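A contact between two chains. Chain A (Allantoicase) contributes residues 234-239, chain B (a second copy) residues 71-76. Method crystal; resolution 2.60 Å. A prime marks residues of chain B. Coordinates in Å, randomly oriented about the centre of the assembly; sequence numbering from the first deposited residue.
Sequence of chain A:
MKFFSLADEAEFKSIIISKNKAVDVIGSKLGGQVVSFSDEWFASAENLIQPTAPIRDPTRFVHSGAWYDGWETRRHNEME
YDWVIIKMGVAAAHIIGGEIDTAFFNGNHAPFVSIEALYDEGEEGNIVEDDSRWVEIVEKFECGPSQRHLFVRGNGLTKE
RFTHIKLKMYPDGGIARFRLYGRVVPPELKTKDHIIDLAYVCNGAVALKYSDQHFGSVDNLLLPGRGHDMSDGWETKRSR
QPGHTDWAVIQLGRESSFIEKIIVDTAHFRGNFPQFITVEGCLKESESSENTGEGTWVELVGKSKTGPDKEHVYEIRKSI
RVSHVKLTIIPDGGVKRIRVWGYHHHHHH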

# COMPACT_ATOMS: atom_id res chain seq x y z
N TRP A 234 -22.75 13.27 -14.55
CA TRP A 234 -22.45 13.64 -15.92
C TRP A 234 -21.54 14.86 -15.88
O TRP A 234 -21.91 15.90 -15.33
CB TRP A 234 -23.74 13.96 -16.66
CG TRP A 234 -23.54 14.56 -18.03
CD1 TRP A 234 -22.80 14.03 -19.06
CD2 TRP A 234 -24.10 15.77 -18.53
NE1 TRP A 234 -22.86 14.85 -20.15
CE2 TRP A 234 -23.66 15.93 -19.85
CE3 TRP A 234 -24.94 16.75 -17.98
CZ2 TRP A 234 -24.03 17.02 -20.64
CZ3 TRP A 234 -25.30 17.83 -18.76
CH2 TRP A 234 -24.85 17.96 -20.08
N GLU A 235 -20.34 14.73 -16.45
CA GLU A 235 -19.38 15.82 -16.46
C GLU A 235 -18.80 16.05 -17.84
O GLU A 235 -18.65 15.12 -18.62
CB GLU A 235 -18.25 15.53 -15.47
CG GLU A 235 -17.08 16.49 -15.54
CD GLU A 235 -16.03 16.22 -14.47
OE1 GLU A 235 -15.05 17.00 -14.39
OE2 GLU A 235 -16.18 15.23 -13.72
N THR A 236 -18.48 17.30 -18.14
CA THR A 236 -17.91 17.65 -19.44
C THR A 236 -16.60 18.41 -19.24
O THR A 236 -16.45 19.14 -18.26
CB THR A 236 -18.89 18.52 -20.26
OG1 THR A 236 -19.25 19.69 -19.51
CG2 THR A 236 -20.15 17.73 -20.56
N LYS A 237 -15.66 18.22 -20.15
CA LYS A 237 -14.36 18.90 -20.09
C LYS A 237 -14.51 20.39 -19.81
O LYS A 237 -15.59 20.96 -19.94
CB LYS A 237 -13.60 18.72 -21.40
CG LYS A 237 -12.86 17.42 -21.55
CD LYS A 237 -11.80 17.57 -22.64
CE LYS A 237 -10.84 16.37 -22.73
NZ LYS A 237 -11.43 15.17 -23.41
N ARG A 238 -13.40 21.03 -19.44
CA ARG A 238 -13.38 22.47 -19.19
C ARG A 238 -13.24 23.11 -20.57
O ARG A 238 -12.23 22.93 -21.24
CB ARG A 238 -12.18 22.83 -18.31
CG ARG A 238 -12.25 24.22 -17.70
CD ARG A 238 -11.01 24.58 -16.86
NE ARG A 238 -10.82 23.70 -15.69
CZ ARG A 238 -10.54 24.14 -14.46
NH1 ARG A 238 -10.43 25.45 -14.22
NH2 ARG A 238 -10.35 23.27 -13.48
N SER A 239 -14.27 23.82 -21.01
CA SER A 239 -14.25 24.46 -22.32
C SER A 239 -13.72 25.89 -22.24
O SER A 239 -13.62 26.47 -21.16
CB SER A 239 -15.65 24.48 -22.91
OG SER A 239 -16.48 25.37 -22.17
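Chain B (71-76) WETRRH

Two arginines of like charge, Arg238 and Arg75′, pack directly against each other at the centre of this contact, their NE atoms 4.6 Å apart, and each directs its guanidinium into the backbone of the opposing chain. The two segments follow similar courses as far as Arg238 and Arg75′, a strand that ends at Glu235 in chain A and at Glu72′ in chain B giving way in each to an extended loop; they part at the next residue, where Ser239 stays extended and His76′ turns into a left-handed conformation (phi/psi 58/56). Measured from CA 235 to 238 and from CA 72 to 75, they run 110° apart, so chain B crosses chain A steeply rather than lying alongside it. The closest CA atoms, those of Arg238 and Arg75′, are still 7.4 Å apart, and the side chains bridge the gap.

Arg75′ leaves its backbone toward chain A and reaches the carbonyl of Thr236. Its NH2 donates a short, nearly straight hydrogen bond to Thr236 O (2.6 Å, 165°), and its NH1 adds a weak one to the same oxygen at 3.2 Å. Arg238 starts out sideways, but the end of its side chain comes nearer, and it answers in kind: NH2 and NH1 donate to Thr73′ O at 2.9 and 3.1 Å, while NH1 makes a weak hydrogen bond to Arg74′ O, also at 3.1 Å. Over one face of the Arg238 guanidinium lies the aliphatic part of Arg75′, with CZ of Arg238 3.1 Å from CG of Arg75′.

Charge is offset on both sides. Glu72′ OE2 forms a salt bridge with Arg238 NH2 at 3.5 Å, and Glu235 OE1 a longer one with Arg75′ NH1 at 3.9 Å. Both oxygens lie well out of the guanidinium planes, so these pairings are purely electrostatic. A water accepts hydrogen bonds from Arg75′ NH1 and Arg238 NH2, each at 3.2 Å, linking the two cations.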

# COMPACT_ATOMS: atom_id res chain seq x y z
N TRP B 71 -0.65 23.12 -10.49
CA TRP B 71 -1.59 24.05 -9.90
C TRP B 71 -2.83 24.14 -10.78
O TRP B 71 -2.76 24.61 -11.92
CB TRP B 71 -0.92 25.43 -9.78
CG TRP B 71 -1.79 26.50 -9.21
CD1 TRP B 71 -2.55 26.44 -8.07
CD2 TRP B 71 -1.98 27.82 -9.74
NE1 TRP B 71 -3.19 27.63 -7.86
CE2 TRP B 71 -2.86 28.50 -8.86
CE3 TRP B 71 -1.49 28.50 -10.86
CZ2 TRP B 71 -3.25 29.82 -9.08
CZ3 TRP B 71 -1.88 29.82 -11.07
CH2 TRP B 71 -2.76 30.46 -10.19
N GLU B 72 -3.96 23.67 -10.26
CA GLU B 72 -5.20 23.71 -11.01
C GLU B 72 -6.27 24.33 -10.13
O GLU B 72 -6.45 23.89 -9.00
CB GLU B 72 -5.62 22.30 -11.43
CG GLU B 72 -7.00 22.25 -12.06
CD GLU B 72 -7.32 20.91 -12.69
OE1 GLU B 72 -7.17 19.86 -12.03
OE2 GLU B 72 -7.74 20.91 -13.87
N THR B 73 -6.96 25.33 -10.65
CA THR B 73 -7.99 26.04 -9.88
C THR B 73 -9.40 25.62 -10.28
O THR B 73 -9.57 24.96 -11.31
CB THR B 73 -7.86 27.57 -10.06
OG1 THR B 73 -7.93 27.90 -11.46
CG2 THR B 73 -6.53 28.05 -9.50
N ARG B 74 -10.41 25.99 -9.48
CA ARG B 74 -11.78 25.63 -9.81
C ARG B 74 -12.17 26.22 -11.14
O ARG B 74 -11.41 26.98 -11.73
CB ARG B 74 -12.77 26.11 -8.75
CG ARG B 74 -12.50 27.49 -8.22
CD ARG B 74 -13.34 28.55 -8.88
NE ARG B 74 -12.75 29.87 -8.64
CZ ARG B 74 -11.64 30.30 -9.23
NH1 ARG B 74 -10.99 29.52 -10.09
NH2 ARG B 74 -11.16 31.51 -8.95
N ARG B 75 -13.35 25.85 -11.62
CA ARG B 75 -13.84 26.32 -12.91
C ARG B 75 -14.69 27.58 -12.87
O ARG B 75 -15.27 27.94 -11.85
CB ARG B 75 -14.60 25.17 -13.59
CG ARG B 75 -13.67 24.25 -14.37
CD ARG B 75 -14.15 22.81 -14.50
NE ARG B 75 -15.24 22.63 -15.44
CZ ARG B 75 -15.44 21.52 -16.14
NH1 ARG B 75 -14.62 20.48 -16.00
NH2 ARG B 75 -16.47 21.43 -16.96
N HIS B 76 -14.74 28.26 -14.01
CA HIS B 76 -15.54 29.46 -14.17
C HIS B 76 -15.20 30.59 -13.19
O HIS B 76 -16.09 31.08 -12.49
CB HIS B 76 -17.03 29.12 -14.03
CG HIS B 76 -17.38 27.74 -14.52
ND1 HIS B 76 -17.11 27.31 -15.80
CD2 HIS B 76 -18.01 26.71 -13.90
CE1 HIS B 76 -17.55 26.08 -15.95
NE2 HIS B 76 -18.10 25.69 -14.82
O HOH W 1 -12.03 20.63 -14.05